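Local coordinates for periplasmic binding protein (Veillonella parvula, PDB 4MO9) that probably binds an iron-siderophore or similar metal-chelate solute outside the cell membrane and hands it to an ABC importer, at residues A68-T72 with S73-Y77; G49-F52 with F53-A57; E109-A113 with L114-V118; F120-V123 with D124-D127. All coordinates share one frame; numbering follows the deposited sequence.

Interaction 1: A68-T72 with S73-Y77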
# COMPACT_ATOMS: atom_id res chain seq x y z
N ALA A 68 2.37 4.58 21.68
CA ALA A 68 3.45 5.00 22.58
C ALA A 68 4.71 5.44 21.81
O ALA A 68 5.50 6.25 22.31
CB ALA A 68 3.80 3.87 23.52
N GLY A 69 4.89 4.88 20.61
CA GLY A 69 6.07 5.17 19.81
C GLY A 69 5.73 5.30 18.34
O GLY A 69 5.11 4.40 17.75
N MSE A 70 6.15 6.42 17.75
CA MSE A 70 5.86 6.74 16.36
C MSE A 70 7.12 6.55 15.52
O MSE A 70 8.18 7.08 15.86
CB MSE A 70 5.38 8.20 16.28
CG MSE A 70 5.39 8.83 14.90
SE MSE A 70 4.09 8.03 13.67
CE MSE A 70 2.51 8.43 14.68
N ASP A 71 7.03 5.76 14.45
CA ASP A 71 8.17 5.58 13.55
C ASP A 71 8.26 6.79 12.62
O ASP A 71 7.39 7.67 12.65
CB ASP A 71 8.05 4.30 12.73
CG ASP A 71 6.80 4.28 11.86
OD1 ASP A 71 5.77 4.86 12.28
OD2 ASP A 71 6.85 3.70 10.76
N THR A 72 9.30 6.83 11.78
CA THR A 72 9.52 7.99 10.91
C THR A 72 9.24 7.69 9.44
O THR A 72 9.58 8.49 8.56
CB THR A 72 10.97 8.50 11.01
OG1 THR A 72 11.86 7.51 10.49
CG2 THR A 72 11.33 8.78 12.44
N SER A 73 8.63 6.54 9.19
CA SER A 73 8.29 6.12 7.83
C SER A 73 7.47 7.17 7.06
O SER A 73 7.83 7.53 5.92
CB SER A 73 7.57 4.77 7.88
OG SER A 73 6.99 4.43 6.64
N LEU A 74 6.40 7.67 7.66
CA LEU A 74 5.58 8.69 7.01
C LEU A 74 6.38 9.97 6.79
O LEU A 74 6.45 10.48 5.66
CB LEU A 74 4.31 9.00 7.83
CG LEU A 74 3.27 7.88 8.01
CD1 LEU A 74 2.15 8.34 8.94
CD2 LEU A 74 2.70 7.44 6.68
N GLN A 75 7.00 10.47 7.86
CA GLN A 75 7.81 11.69 7.78
C GLN A 75 8.88 11.65 6.69
O GLN A 75 9.11 12.64 5.99
CB GLN A 75 8.49 11.98 9.13
CG GLN A 75 7.54 12.14 10.32
CD GLN A 75 7.20 10.83 11.03
OE1 GLN A 75 6.81 9.84 10.40
NE2 GLN A 75 7.37 10.83 12.35
N ASP A 76 9.52 10.49 6.53
CA ASP A 76 10.66 10.37 5.63
C ASP A 76 10.30 9.98 4.19
O ASP A 76 10.95 10.42 3.25
CB ASP A 76 11.67 9.35 6.19
CG ASP A 76 12.32 9.82 7.48
OD1 ASP A 76 12.18 11.01 7.83
OD2 ASP A 76 12.99 8.99 8.13
N TYR A 77 9.27 9.16 4.02
CA TYR A 77 9.00 8.56 2.72
C TYR A 77 7.62 8.88 2.17
O TYR A 77 7.32 8.57 1.03
CB TYR A 77 9.18 7.04 2.80
CG TYR A 77 10.55 6.63 3.27
CD1 TYR A 77 11.69 7.00 2.55
CD2 TYR A 77 10.72 5.86 4.42
CE1 TYR A 77 12.95 6.63 2.97
CE2 TYR A 77 11.98 5.48 4.84
CZ TYR A 77 13.09 5.87 4.11
OH TYR A 77 14.35 5.50 4.53
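Two flat groups of helix 73-77, the carboxylate of Asp-76 and the amide of Gln-75, turn back on the residues that lead into the helix. The carboxylate is met from above: the hydroxyl OG1 of Thr-72 donates to OD2 of Asp-76 at 3.0 Å, well out of the plane. The amide of Gln-75 meets its partner closer to its own plane, NE2 giving a bent bond of 3.2 Å to the carbonyl O of Asp-71. Tyr-77 lays a ring face over CB of Asp-76.

Asp-76 reaches back because its CG stands beside its own backbone N (chi1 -66°), so the carboxylate points toward the helix start. There the backbone N of Asp-76 also donates to O of Thr-72 at 2.9 Å. The Gln-75 chain bends at chi2, which brings NE2 within 3.8 Å of CG of the selenomethionine Met-70. With an alanine at Gln-75, the Asp-71 carbonyl would probably lose this donor, and Met-70 CG one polar neighbour.

Asp-71 directs its carboxylate the other way: OD1 bonds Ser-46, while OD2, which also has a hydrogen-bond partner outside the two segments, lies 3.2 Å from CB of Ser-73. Ser-73 thus places the first turn of the helix, just after the loop that follows strand 67-69, at the trimethylamine oxide pocket; a short hydroxyl side chain suits a spot where it must reach both Ser-46 O and Arg-78. Thr-72, at the N-cap position but without a side-chain capping bond, is tied to Asp-76 twice, which probably fixes the entry to the helix.

Interaction 2: G49-F52 with F53-A57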
# COMPACT_ATOMS: atom_id res chain seq x y z
N GLY A 49 2.25 -0.86 5.05
CA GLY A 49 1.93 -2.23 5.43
C GLY A 49 2.12 -2.52 6.90
O GLY A 49 1.81 -3.62 7.36
N GLY A 50 2.64 -1.54 7.65
CA GLY A 50 2.59 -1.62 9.11
C GLY A 50 1.17 -1.29 9.58
O GLY A 50 0.31 -0.97 8.76
N PRO A 51 0.93 -1.32 10.89
CA PRO A 51 -0.46 -1.21 11.37
C PRO A 51 -1.07 0.21 11.34
O PRO A 51 -2.27 0.32 11.54
CB PRO A 51 -0.35 -1.68 12.83
CG PRO A 51 1.04 -1.27 13.23
CD PRO A 51 1.87 -1.57 11.99
N PHE A 52 -0.28 1.25 11.08
CA PHE A 52 -0.78 2.63 11.22
C PHE A 52 -2.16 2.91 10.64
O PHE A 52 -3.05 3.41 11.34
CB PHE A 52 0.21 3.66 10.66
CG PHE A 52 -0.32 5.06 10.67
CD1 PHE A 52 -0.82 5.65 9.51
CD2 PHE A 52 -0.34 5.80 11.85
CE1 PHE A 52 -1.33 6.94 9.52
CE2 PHE A 52 -0.85 7.10 11.88
CZ PHE A 52 -1.34 7.67 10.71
N PHE A 53 -2.35 2.63 9.35
CA PHE A 53 -3.65 2.91 8.73
C PHE A 53 -4.76 2.05 9.33
O PHE A 53 -5.89 2.51 9.49
CB PHE A 53 -3.60 2.71 7.22
CG PHE A 53 -3.20 3.94 6.47
CD1 PHE A 53 -2.06 3.94 5.68
CD2 PHE A 53 -3.96 5.10 6.55
CE1 PHE A 53 -1.69 5.08 4.97
CE2 PHE A 53 -3.59 6.24 5.84
CZ PHE A 53 -2.46 6.23 5.06
N THR A 54 -4.45 0.79 9.64
CA THR A 54 -5.45 -0.06 10.31
C THR A 54 -5.82 0.50 11.68
O THR A 54 -7.01 0.59 12.03
CB THR A 54 -4.95 -1.51 10.41
OG1 THR A 54 -4.55 -1.95 9.10
CG2 THR A 54 -6.05 -2.42 10.95
N ILE A 55 -4.81 0.88 12.46
CA ILE A 55 -5.08 1.43 13.78
C ILE A 55 -5.92 2.70 13.69
O ILE A 55 -6.89 2.87 14.44
CB ILE A 55 -3.77 1.65 14.57
CG1 ILE A 55 -3.09 0.31 14.83
CG2 ILE A 55 -4.03 2.39 15.87
CD1 ILE A 55 -1.73 0.40 15.59
N SER A 56 -5.59 3.58 12.74
CA SER A 56 -6.34 4.82 12.57
C SER A 56 -7.78 4.51 12.19
O SER A 56 -8.71 5.17 12.65
CB SER A 56 -5.70 5.70 11.49
OG SER A 56 -4.34 5.96 11.79
N ALA A 57 -7.97 3.49 11.36
CA ALA A 57 -9.31 3.11 10.92
C ALA A 57 -10.14 2.52 12.06
O ALA A 57 -11.37 2.65 12.08
CB ALA A 57 -9.21 2.12 9.77
O HOH W 1 0.09 1.71 7.82
O HOH W 2 -2.40 -0.70 8.12
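Phe-52 and Ser-56, one helical turn apart, are brought together by two different first torsions. CG of Phe-52 lies anti to the backbone N (chi1 174°), whereas OG of Ser-56 sits beside its own N (chi1 -56°) and so leans back toward the start of the helix. The serine hydroxyl thereby comes over one face of the Phe-52 ring, offset toward the rim, with OG 3.6 Å from CZ. It also donates to O of Phe-52 at 2.9 Å from above the carbonyl plane.

Phe-52 then presents its edge to the face of Phe-53, an edge-to-face pair with centroids 5.5 Å apart and planes at 64°. Phe-53 carries the aromatic cluster on to Phe-322. On another flank, Ile-55 and Pro-51 lie side by side, CD1 of Ile-55 touching CB of Pro-51 at 3.7 Å, and both pack on Ile-164 and on Phe-120 of strand 118-122. The N of Ile-55 donates almost straight to O of Pro-51 at 2.8 Å.

Were Phe-52 an alanine, the face of Phe-53 and the hydroxyl of Ser-56 would probably lose their aromatic neighbour and a gap would open in this core.

This is the first turn of helix 52-59, after the loop that follows strand 41-42 of the parallel sheet. Proline fits just ahead of it, where no N-H is needed for a helical bond. Phe-52 O is gripped by both the N and the hydroxyl of Ser-56, and Gly-50 O reaches the N-H groups of Phe-53 and Thr-54 through two waters, so the polar atoms of this buried start are satisfied locally.

Interaction 3: E109-A113 with L114-V118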
# COMPACT_ATOMS: atom_id res chain seq x y z
N GLU A 109 16.73 -0.28 23.46
CA GLU A 109 16.63 0.30 24.80
C GLU A 109 15.74 1.54 24.83
O GLU A 109 15.02 1.78 25.80
CB GLU A 109 18.03 0.62 25.35
CG GLU A 109 18.87 -0.60 25.75
CD GLU A 109 19.36 -1.41 24.56
OE1 GLU A 109 19.54 -0.83 23.47
OE2 GLU A 109 19.57 -2.64 24.71
N GLN A 110 15.78 2.34 23.76
CA GLN A 110 14.94 3.53 23.67
C GLN A 110 13.47 3.13 23.56
O GLN A 110 12.59 3.77 24.15
CB GLN A 110 15.35 4.39 22.47
CG GLN A 110 14.62 5.73 22.35
CD GLN A 110 13.43 5.68 21.39
OE1 GLN A 110 12.58 6.57 21.40
NE2 GLN A 110 13.37 4.64 20.56
N VAL A 111 13.21 2.06 22.83
CA VAL A 111 11.85 1.57 22.67
C VAL A 111 11.32 0.98 23.98
O VAL A 111 10.21 1.31 24.41
CB VAL A 111 11.77 0.52 21.56
CG1 VAL A 111 10.35 -0.04 21.49
CG2 VAL A 111 12.18 1.14 20.22
N VAL A 112 12.12 0.10 24.60
CA VAL A 112 11.77 -0.49 25.90
C VAL A 112 11.44 0.60 26.93
O VAL A 112 10.56 0.43 27.78
CB VAL A 112 12.91 -1.39 26.44
CG1 VAL A 112 12.63 -1.86 27.86
CG2 VAL A 112 13.11 -2.59 25.52
N ALA A 113 12.13 1.72 26.82
CA ALA A 113 11.95 2.83 27.76
C ALA A 113 10.60 3.52 27.60
O ALA A 113 10.21 4.33 28.45
CB ALA A 113 13.07 3.82 27.60
N LEU A 114 9.89 3.22 26.52
CA LEU A 114 8.56 3.77 26.30
C LEU A 114 7.47 2.93 26.99
O LEU A 114 6.28 3.26 26.92
CB LEU A 114 8.27 3.85 24.81
CG LEU A 114 9.15 4.78 23.98
CD1 LEU A 114 8.74 4.68 22.54
CD2 LEU A 114 9.04 6.21 24.45
N ASN A 115 7.89 1.85 27.65
CA ASN A 115 6.97 0.88 28.25
C ASN A 115 5.81 0.46 27.35
O ASN A 115 4.65 0.52 27.76
CB ASN A 115 6.44 1.42 29.58
CG ASN A 115 7.55 1.56 30.60
OD1 ASN A 115 8.34 0.63 30.80
ND2 ASN A 115 7.63 2.72 31.23
N PRO A 116 6.12 0.01 26.12
CA PRO A 116 5.03 -0.31 25.21
C PRO A 116 4.41 -1.64 25.59
O PRO A 116 5.03 -2.38 26.39
CB PRO A 116 5.73 -0.44 23.86
CG PRO A 116 7.11 -0.91 24.20
CD PRO A 116 7.44 -0.38 25.58
N ASP A 117 3.23 -1.95 25.07
CA ASP A 117 2.63 -3.24 25.36
C ASP A 117 2.63 -4.16 24.16
O ASP A 117 2.73 -5.38 24.31
CB ASP A 117 1.23 -3.12 26.01
CG ASP A 117 0.33 -2.08 25.34
OD1 ASP A 117 0.59 -1.70 24.17
OD2 ASP A 117 -0.66 -1.66 25.98
N VAL A 118 2.54 -3.60 22.96
CA VAL A 118 2.57 -4.43 21.75
C VAL A 118 3.26 -3.73 20.58
O VAL A 118 3.18 -2.50 20.43
CB VAL A 118 1.14 -4.88 21.33
CG1 VAL A 118 0.35 -3.71 20.84
CG2 VAL A 118 1.20 -5.92 20.22
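Leu-114 opens the exit from helix 108-112 with its N donating to O of Val-111 at 2.9 Å, a bond to the third residue back, reached from above the carbonyl plane. Its CG stands beside the backbone N (chi1 -64°), folding the side chain back over the last helical turn, with CB 3.2 Å from O of Val-111 and CG 3.6 Å from O of Gln-110. A branched apolar chain suits this place, since beyond those carbonyls it also packs on Val-98.

Asn-115 repeats the pattern one residue on, its N meeting O of Val-112 at 3.0 Å. This closes a type I beta turn from Val-112 to Asn-115, the tighter winding by which the helix comes undone. Asn-115 then takes positive phi (46°), a left-handed conformation that asparagine tolerates better than most residues. The turn belongs to the alpha-to-beta connection that feeds strand 118-122, an inner strand of the four-stranded parallel sheet.

Pro-116 follows, and as it has no N-H it asks for no further helical acceptor. Its ring closes on the helix end instead, CD lying 3.4 Å from O of Val-111 and CG 4.3 Å from CG1 of Val-111. Both residues also rest on Val-42 of the neighbouring strand 41-42, so the ring touches both the helix end and that strand.

The carbonyls of Leu-114 and Asn-115 bond the guanidinium group of Arg-40, and the carboxylate of Asp-117 accepts the backbone N of Glu-39 and of Arg-40. By Val-118 the chain has entered the sheet, with backbone bonding to Val-42.

Interaction 4: F120-V123 with D124-D127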
# COMPACT_ATOMS: atom_id res chain seq x y z
N PHE A 120 3.40 -4.33 16.35
CA PHE A 120 2.95 -5.09 15.18
C PHE A 120 4.06 -5.09 14.14
O PHE A 120 4.60 -4.03 13.78
CB PHE A 120 1.66 -4.49 14.58
CG PHE A 120 0.50 -4.44 15.53
CD1 PHE A 120 -0.32 -5.55 15.72
CD2 PHE A 120 0.25 -3.28 16.26
CE1 PHE A 120 -1.39 -5.51 16.61
CE2 PHE A 120 -0.83 -3.24 17.18
CZ PHE A 120 -1.65 -4.35 17.35
N ILE A 121 4.40 -6.28 13.65
CA ILE A 121 5.51 -6.40 12.71
C ILE A 121 5.07 -7.08 11.43
O ILE A 121 4.56 -8.20 11.46
CB ILE A 121 6.66 -7.23 13.32
CG1 ILE A 121 7.23 -6.51 14.55
CG2 ILE A 121 7.77 -7.47 12.28
CD1 ILE A 121 8.09 -5.26 14.21
N PRO A 122 5.24 -6.40 10.28
CA PRO A 122 4.92 -7.09 9.02
C PRO A 122 5.81 -8.33 8.82
O PRO A 122 6.98 -8.34 9.22
CB PRO A 122 5.24 -6.03 7.95
CG PRO A 122 5.01 -4.72 8.67
CD PRO A 122 5.56 -4.98 10.07
N VAL A 123 5.24 -9.38 8.23
CA VAL A 123 6.01 -10.59 7.92
C VAL A 123 7.27 -10.29 7.10
O VAL A 123 8.32 -10.90 7.31
CB VAL A 123 5.11 -11.63 7.21
CG1 VAL A 123 5.95 -12.71 6.52
CG2 VAL A 123 4.13 -12.26 8.21
N ASP A 124 7.18 -9.34 6.17
CA ASP A 124 8.35 -8.97 5.37
C ASP A 124 9.48 -8.38 6.23
O ASP A 124 10.63 -8.29 5.79
CB ASP A 124 7.95 -7.99 4.25
CG ASP A 124 7.35 -8.69 3.04
OD1 ASP A 124 7.00 -9.89 3.15
OD2 ASP A 124 7.23 -8.04 1.97
N LEU A 125 9.13 -7.99 7.45
CA LEU A 125 10.09 -7.40 8.39
C LEU A 125 10.44 -8.39 9.53
O LEU A 125 11.34 -8.13 10.34
CB LEU A 125 9.50 -6.09 8.96
CG LEU A 125 10.36 -5.20 9.88
CD1 LEU A 125 11.66 -4.79 9.19
CD2 LEU A 125 9.57 -3.97 10.30
N LYS A 126 9.74 -9.53 9.56
CA LYS A 126 9.89 -10.52 10.64
C LYS A 126 11.31 -11.07 10.85
O LYS A 126 11.81 -11.12 11.98
CB LYS A 126 8.89 -11.68 10.43
CG LYS A 126 9.04 -12.88 11.41
CD LYS A 126 7.80 -13.78 11.31
CE LYS A 126 7.92 -15.07 12.13
NZ LYS A 126 8.96 -15.99 11.62
N ASP A 127 11.96 -11.48 9.76
CA ASP A 127 13.31 -12.04 9.89
C ASP A 127 14.26 -11.05 10.54
O ASP A 127 14.98 -11.39 11.49
CB ASP A 127 13.85 -12.49 8.53
CG ASP A 127 13.14 -13.73 8.00
OD1 ASP A 127 12.66 -14.53 8.83
OD2 ASP A 127 13.08 -13.90 6.77
O HOH W 3 11.02 -11.42 6.94
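Ile-121 and Pro-122, at the end of strand 118-122, both meet Leu-125 through apolar packing. CG2 of Ile-121 approaches CB of Leu-125 at 4.0 Å and lies 3.9 Å from N of Lys-126, so the methyl sits against the first backbone turn of the helix. The ring of Pro-122 runs side by side with the leucine, CD to CD2 at 4.1 Å. Leu-125 reaches it because its CG is anti to the backbone N (chi1 -174°), swinging the branched end back along the strand.

This is the strand-to-helix corner of a beta-alpha-beta connection: the chain runs from strand 118-122 through helices 123-132 and 134-139 to the parallel strand 143-147. Pro-122 also touches Trp-45, a residue of the trimethylamine oxide pocket.

Two backbone bonds span three residues. N of Leu-125 donates to O of Pro-122 at 2.8 Å, and N of Lys-126 to O of Val-123 at 3.0 Å, both from above the carbonyl plane.

Water takes over where the backbone is too far apart for a direct bond: O of Val-123 and N of Asp-127 are 4.4 Å from each other. One water donates to that oxygen at 2.8 Å and accepts from N of Asp-127 at 3.0 Å. Lys-126 keeps its CB over O of Val-123 while its long chain leads the ammonium away toward Glu-130, a long and weak ion pair.

How the interactions relate
From the N terminus the order is interaction 2, 1, 3 and 4; each closes before the next opens, so none nest or cross. Interaction 2 starts helix 52-59 after strand 41-42, and interaction 1 leads from the end of strand 67-69 through a short loop into helix 73-77; they meet where CD1 of Leu-74 packs on CE1 of Phe-52 at 3.8 Å. Interaction 3 brings the chain out of helix 108-112, and its Leu-114 touches Ala-68 and Gly-69 of interaction 1. Strand 118-122 then runs from interaction 3 to interaction 4, where Phe-120 and Pro-122 pack on Pro-51, Ile-55 and the glycines of interaction 2. Together they tie the helices to the four-stranded parallel sheet.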